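Local atomic coordinates of guanine nucleotide exchange protein (Legionella pneumophila, PDB entry 1XSZ), a protein that probably acts as a guanine nucleotide exchange factor for ADP-ribosylation factor (Arf) GTPases and carries a cap over its Sec7 active site. Residues 202-208 with 293-299; 320-324 with 336-340. All blocks are in the same frame, centred on the assembly; numbering follows the deposited sequence.

Contact 1 of 2, residues 202-208 with 293-299; sequences SPGYELT and QPRVIIQ
Strands 204-208 and 295-299 are antiparallel neighbours in the six-stranded capping-domain sheet. Their axes run 4.7 Å apart at 165°. Glu206-Ile297 is a non-hydrogen-bonded pair (CA-CA 4.5 Å); Leu207-Val296 and Tyr205-Ile298 are hydrogen-bonded. Just before the second strand, Pro294 O accepts a hydrogen bond from Thr208 OG1 (2.7 Å). Arg295 (chi1 m) shares a face with extended Glu206 (chi1, chi2 t). Arg295 NE forms a salt bridge with Glu206 OE1 at 3.0 Å; Tyr280 makes a cation-pi contact with Arg295. Val296 N and O bond Leu207 O and N at 2.9 Å. Ile298 N bonds Tyr205 O (2.8 Å); Tyr205 N bonds Ile298 O (2.9 Å). On the face opposite to that of Glu206, Ile298 CD1 meets Leu207 CD1 at 4.0 Å; helix 306-315 covers Ile298 and Tyr205. At Gly204 (phi 94°, psi -151°) a CB would clash with Ile298 O. Gln299 NE2 bonds Glu105 OE1, and Arg295 NH2 Gly104 O, joining cap to Sec7. Gln299 NE2 also donates to Pro203 O at 2.9 Å.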
# COMPACT_ATOMS: atom_id res chain seq x y z
N SER A 202 -0.94 8.11 -4.61
CA SER A 202 -1.23 6.69 -4.79
C SER A 202 -2.13 6.46 -6.01
O SER A 202 -2.83 7.37 -6.46
CB SER A 202 -1.93 6.13 -3.54
OG SER A 202 -1.09 6.23 -2.41
N PRO A 203 -2.10 5.24 -6.57
CA PRO A 203 -2.92 4.93 -7.74
C PRO A 203 -4.41 5.21 -7.51
O PRO A 203 -4.92 5.03 -6.40
CB PRO A 203 -2.66 3.44 -7.97
CG PRO A 203 -1.28 3.25 -7.41
CD PRO A 203 -1.29 4.08 -6.16
N GLY A 204 -5.07 5.67 -8.57
CA GLY A 204 -6.50 5.94 -8.49
C GLY A 204 -6.88 7.36 -8.17
O GLY A 204 -6.15 8.30 -8.49
N TYR A 205 -8.03 7.52 -7.53
CA TYR A 205 -8.53 8.83 -7.13
C TYR A 205 -8.30 9.03 -5.64
O TYR A 205 -8.66 8.16 -4.84
CB TYR A 205 -10.05 8.92 -7.35
CG TYR A 205 -10.54 8.59 -8.74
CD1 TYR A 205 -10.42 9.50 -9.78
CD2 TYR A 205 -11.15 7.36 -9.00
CE1 TYR A 205 -10.89 9.20 -11.05
CE2 TYR A 205 -11.63 7.05 -10.26
CZ TYR A 205 -11.50 7.98 -11.29
OH TYR A 205 -11.99 7.67 -12.53
N GLU A 206 -7.70 10.14 -5.26
CA GLU A 206 -7.51 10.41 -3.85
C GLU A 206 -8.20 11.71 -3.50
O GLU A 206 -8.01 12.73 -4.16
CB GLU A 206 -6.04 10.54 -3.45
CG GLU A 206 -5.90 10.75 -1.94
CD GLU A 206 -4.48 10.96 -1.46
OE1 GLU A 206 -4.29 11.00 -0.23
OE2 GLU A 206 -3.56 11.09 -2.30
N LEU A 207 -9.04 11.65 -2.47
CA LEU A 207 -9.72 12.82 -1.96
C LEU A 207 -9.07 13.05 -0.60
O LEU A 207 -8.96 12.12 0.22
CB LEU A 207 -11.22 12.58 -1.79
CG LEU A 207 -11.99 12.29 -3.08
CD1 LEU A 207 -12.10 10.79 -3.29
CD2 LEU A 207 -13.38 12.92 -3.01
N THR A 208 -8.62 14.26 -0.35
CA THR A 208 -8.01 14.58 0.93
C THR A 208 -7.96 16.08 1.09
O THR A 208 -7.50 16.79 0.19
CB THR A 208 -6.59 13.97 1.05
OG1 THR A 208 -6.06 14.29 2.34
CG2 THR A 208 -5.65 14.52 -0.03
N GLN A 293 -4.59 15.31 7.46
CA GLN A 293 -5.86 15.24 6.76
C GLN A 293 -6.38 13.84 6.51
O GLN A 293 -5.61 12.91 6.31
CB GLN A 293 -5.75 15.93 5.39
CG GLN A 293 -5.31 17.37 5.43
CD GLN A 293 -5.00 17.94 4.06
OE1 GLN A 293 -5.18 17.28 3.03
NE2 GLN A 293 -4.52 19.17 4.04
N PRO A 294 -7.71 13.67 6.53
CA PRO A 294 -8.28 12.35 6.27
C PRO A 294 -8.06 12.10 4.77
O PRO A 294 -7.85 13.05 4.00
CB PRO A 294 -9.75 12.53 6.62
CG PRO A 294 -10.00 13.97 6.34
CD PRO A 294 -8.77 14.63 6.91
N ARG A 295 -8.12 10.85 4.36
CA ARG A 295 -7.93 10.51 2.96
C ARG A 295 -8.88 9.41 2.54
O ARG A 295 -9.22 8.54 3.34
CB ARG A 295 -6.51 9.98 2.72
CG ARG A 295 -5.38 10.86 3.20
CD ARG A 295 -4.14 10.01 3.44
NE ARG A 295 -3.66 9.35 2.23
CZ ARG A 295 -2.91 8.25 2.23
NH1 ARG A 295 -2.56 7.69 3.38
NH2 ARG A 295 -2.49 7.73 1.09
N VAL A 296 -9.31 9.46 1.29
CA VAL A 296 -10.14 8.42 0.71
C VAL A 296 -9.46 8.09 -0.61
O VAL A 296 -9.20 8.99 -1.42
CB VAL A 296 -11.59 8.90 0.45
CG1 VAL A 296 -12.37 7.80 -0.27
CG2 VAL A 296 -12.27 9.25 1.78
N ILE A 297 -9.13 6.82 -0.81
CA ILE A 297 -8.48 6.38 -2.03
C ILE A 297 -9.41 5.39 -2.72
O ILE A 297 -9.78 4.36 -2.15
CB ILE A 297 -7.12 5.69 -1.73
CG1 ILE A 297 -6.18 6.68 -1.03
CG2 ILE A 297 -6.49 5.20 -3.03
CD1 ILE A 297 -4.85 6.09 -0.59
N ILE A 298 -9.79 5.71 -3.96
CA ILE A 298 -10.71 4.89 -4.74
C ILE A 298 -10.00 4.35 -5.96
O ILE A 298 -9.45 5.11 -6.76
CB ILE A 298 -11.93 5.73 -5.18
CG1 ILE A 298 -12.61 6.33 -3.95
CG2 ILE A 298 -12.90 4.87 -5.97
CD1 ILE A 298 -13.77 7.26 -4.26
N GLN A 299 -10.02 3.03 -6.12
CA GLN A 299 -9.34 2.39 -7.24
C GLN A 299 -10.21 1.40 -7.98
O GLN A 299 -10.87 0.56 -7.38
CB GLN A 299 -8.09 1.65 -6.73
CG GLN A 299 -7.12 2.55 -6.00
CD GLN A 299 -6.02 1.78 -5.29
OE1 GLN A 299 -6.17 0.59 -4.97
NE2 GLN A 299 -4.92 2.46 -5.00
O HOH W 1 -1.33 8.92 -1.30

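Contact 2 of 2, residues 320-324 with 336-340; sequences PVKNF and IKAYD
A short edge strand of the capping-domain sheet packs here against the long helix 332-351. The contact is apolar and lies at the surface. Residues 320-322 form an irregular approach to strand 323-325, and Lys322 and Asn323 make a classic beta bulge opposite Glu206. Residues 336-340 are regular helix, with Asp340 N bonded to Ile336 O at 2.8 Å. The backbones stay well apart: the CA atoms of Phe324 and Ile336 are 6.8 Å from each other, those of Val321 and Tyr339 9.3 Å. Side chains therefore fill the gap.

Phe324 is the centre of the contact. Its CA-to-CB bond points toward the helix, with chi1 m and chi2 near -93°. The ring meets two residues one helical turn apart. Ile336, with chi1 m and chi2 t, lays CG1 over one ring face in a CH-pi contact, 3.8 Å from the centroid and 25° off the normal. Ile336 CG1 is 3.6 Å from Phe324 CG.

Tyr339 is the second large contributor. Its chi1 is t and its CA-to-CB bond points toward the strand segment. The edge of Phe324 is directed at the face of Tyr339 in an offset edge-to-face pair. The centroids are 5.4 Å apart and the planes meet at 68°. Phe324 CE1 approaches Tyr339 CD2 at 3.7 Å. Ala314 of helix 306-315 also touches the Tyr339 side chain, so this ring lies where two helices and the sheet edge meet. Val321, chi1 t, adds another close approach: its CG2 lies 3.5 Å from Tyr339 CE1.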
# COMPACT_ATOMS: atom_id res chain seq x y z
N PRO A 320 -13.71 17.77 -3.92
CA PRO A 320 -12.99 17.50 -5.16
C PRO A 320 -11.98 16.37 -4.97
O PRO A 320 -11.70 15.95 -3.84
CB PRO A 320 -12.30 18.82 -5.45
CG PRO A 320 -11.97 19.31 -4.07
CD PRO A 320 -13.26 19.03 -3.31
N VAL A 321 -11.45 15.89 -6.08
CA VAL A 321 -10.42 14.86 -6.06
C VAL A 321 -9.10 15.63 -6.07
O VAL A 321 -8.87 16.46 -6.95
CB VAL A 321 -10.52 13.95 -7.30
CG1 VAL A 321 -9.23 13.15 -7.49
CG2 VAL A 321 -11.70 13.00 -7.15
N LYS A 322 -8.24 15.36 -5.10
CA LYS A 322 -6.96 16.04 -4.99
C LYS A 322 -5.95 15.54 -6.02
O LYS A 322 -5.23 16.33 -6.63
CB LYS A 322 -6.38 15.84 -3.59
CG LYS A 322 -5.06 16.56 -3.34
CD LYS A 322 -5.26 18.07 -3.30
CE LYS A 322 -3.95 18.79 -3.02
NZ LYS A 322 -4.15 20.26 -2.93
N ASN A 323 -5.91 14.23 -6.20
CA ASN A 323 -4.96 13.64 -7.13
C ASN A 323 -5.53 12.50 -7.95
O ASN A 323 -6.32 11.70 -7.44
CB ASN A 323 -3.74 13.10 -6.38
CG ASN A 323 -3.15 14.11 -5.40
OD1 ASN A 323 -2.79 15.21 -5.78
ND2 ASN A 323 -3.06 13.72 -4.13
N PHE A 324 -5.12 12.43 -9.21
CA PHE A 324 -5.51 11.35 -10.11
C PHE A 324 -4.20 10.67 -10.49
O PHE A 324 -3.24 11.36 -10.87
CB PHE A 324 -6.10 11.91 -11.41
CG PHE A 324 -7.35 12.71 -11.22
CD1 PHE A 324 -8.59 12.10 -11.32
CD2 PHE A 324 -7.28 14.08 -11.01
CE1 PHE A 324 -9.76 12.85 -11.21
CE2 PHE A 324 -8.45 14.84 -10.90
CZ PHE A 324 -9.69 14.22 -11.00
N ILE A 336 -9.40 10.24 -15.40
CA ILE A 336 -9.84 11.63 -15.40
C ILE A 336 -11.08 11.80 -16.29
O ILE A 336 -12.05 12.44 -15.88
CB ILE A 336 -8.70 12.55 -15.87
CG1 ILE A 336 -7.65 12.65 -14.76
CG2 ILE A 336 -9.23 13.94 -16.22
CD1 ILE A 336 -6.30 13.19 -15.22
N LYS A 337 -11.05 11.23 -17.49
CA LYS A 337 -12.20 11.35 -18.37
C LYS A 337 -13.45 10.70 -17.79
O LYS A 337 -14.54 11.27 -17.86
CB LYS A 337 -11.89 10.75 -19.75
CG LYS A 337 -10.95 11.63 -20.57
CD LYS A 337 -10.74 11.08 -21.97
CE LYS A 337 -9.91 9.81 -21.96
NZ LYS A 337 -9.59 9.37 -23.35
N ALA A 338 -13.30 9.53 -17.17
CA ALA A 338 -14.44 8.85 -16.58
C ALA A 338 -15.03 9.69 -15.45
O ALA A 338 -16.25 9.83 -15.33
CB ALA A 338 -14.03 7.47 -16.07
N TYR A 339 -14.16 10.25 -14.62
CA TYR A 339 -14.59 11.08 -13.51
C TYR A 339 -15.29 12.34 -14.03
O TYR A 339 -16.37 12.70 -13.55
CB TYR A 339 -13.38 11.46 -12.66
CG TYR A 339 -13.65 12.46 -11.56
CD1 TYR A 339 -14.22 12.07 -10.35
CD2 TYR A 339 -13.31 13.80 -11.73
CE1 TYR A 339 -14.43 12.99 -9.32
CE2 TYR A 339 -13.52 14.73 -10.71
CZ TYR A 339 -14.07 14.32 -9.51
OH TYR A 339 -14.24 15.24 -8.50
N ASP A 340 -14.68 13.01 -15.00
CA ASP A 340 -15.29 14.22 -15.54
C ASP A 340 -16.65 13.93 -16.18
O ASP A 340 -17.57 14.74 -16.08
CB ASP A 340 -14.38 14.88 -16.58
CG ASP A 340 -13.19 15.60 -15.95
OD1 ASP A 340 -13.14 15.76 -14.71
OD2 ASP A 340 -12.31 16.04 -16.72

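Overall arrangement
After the helices that end with 179-191, the chain runs into strand 204-208. Contact 1 closes a long loop of 84 residues, which contains strands 243-248, 260-268 and 274-280, before 293-299 returns beside the first strand. The chain then forms helix 306-315. Contact 2 opens after contact 1 has closed and spans only 11 residues, so the two follow in series and neither nests nor crosses. Strand 204-208 joins them. It has 295-300 on one side and 323-325 on the other, and Glu206 O and N probably bond Lys322 N and Asn323 O. Tyr205 also packs on Phe324. Together the contacts tie the sheet interior to its edge and to helix 332-351.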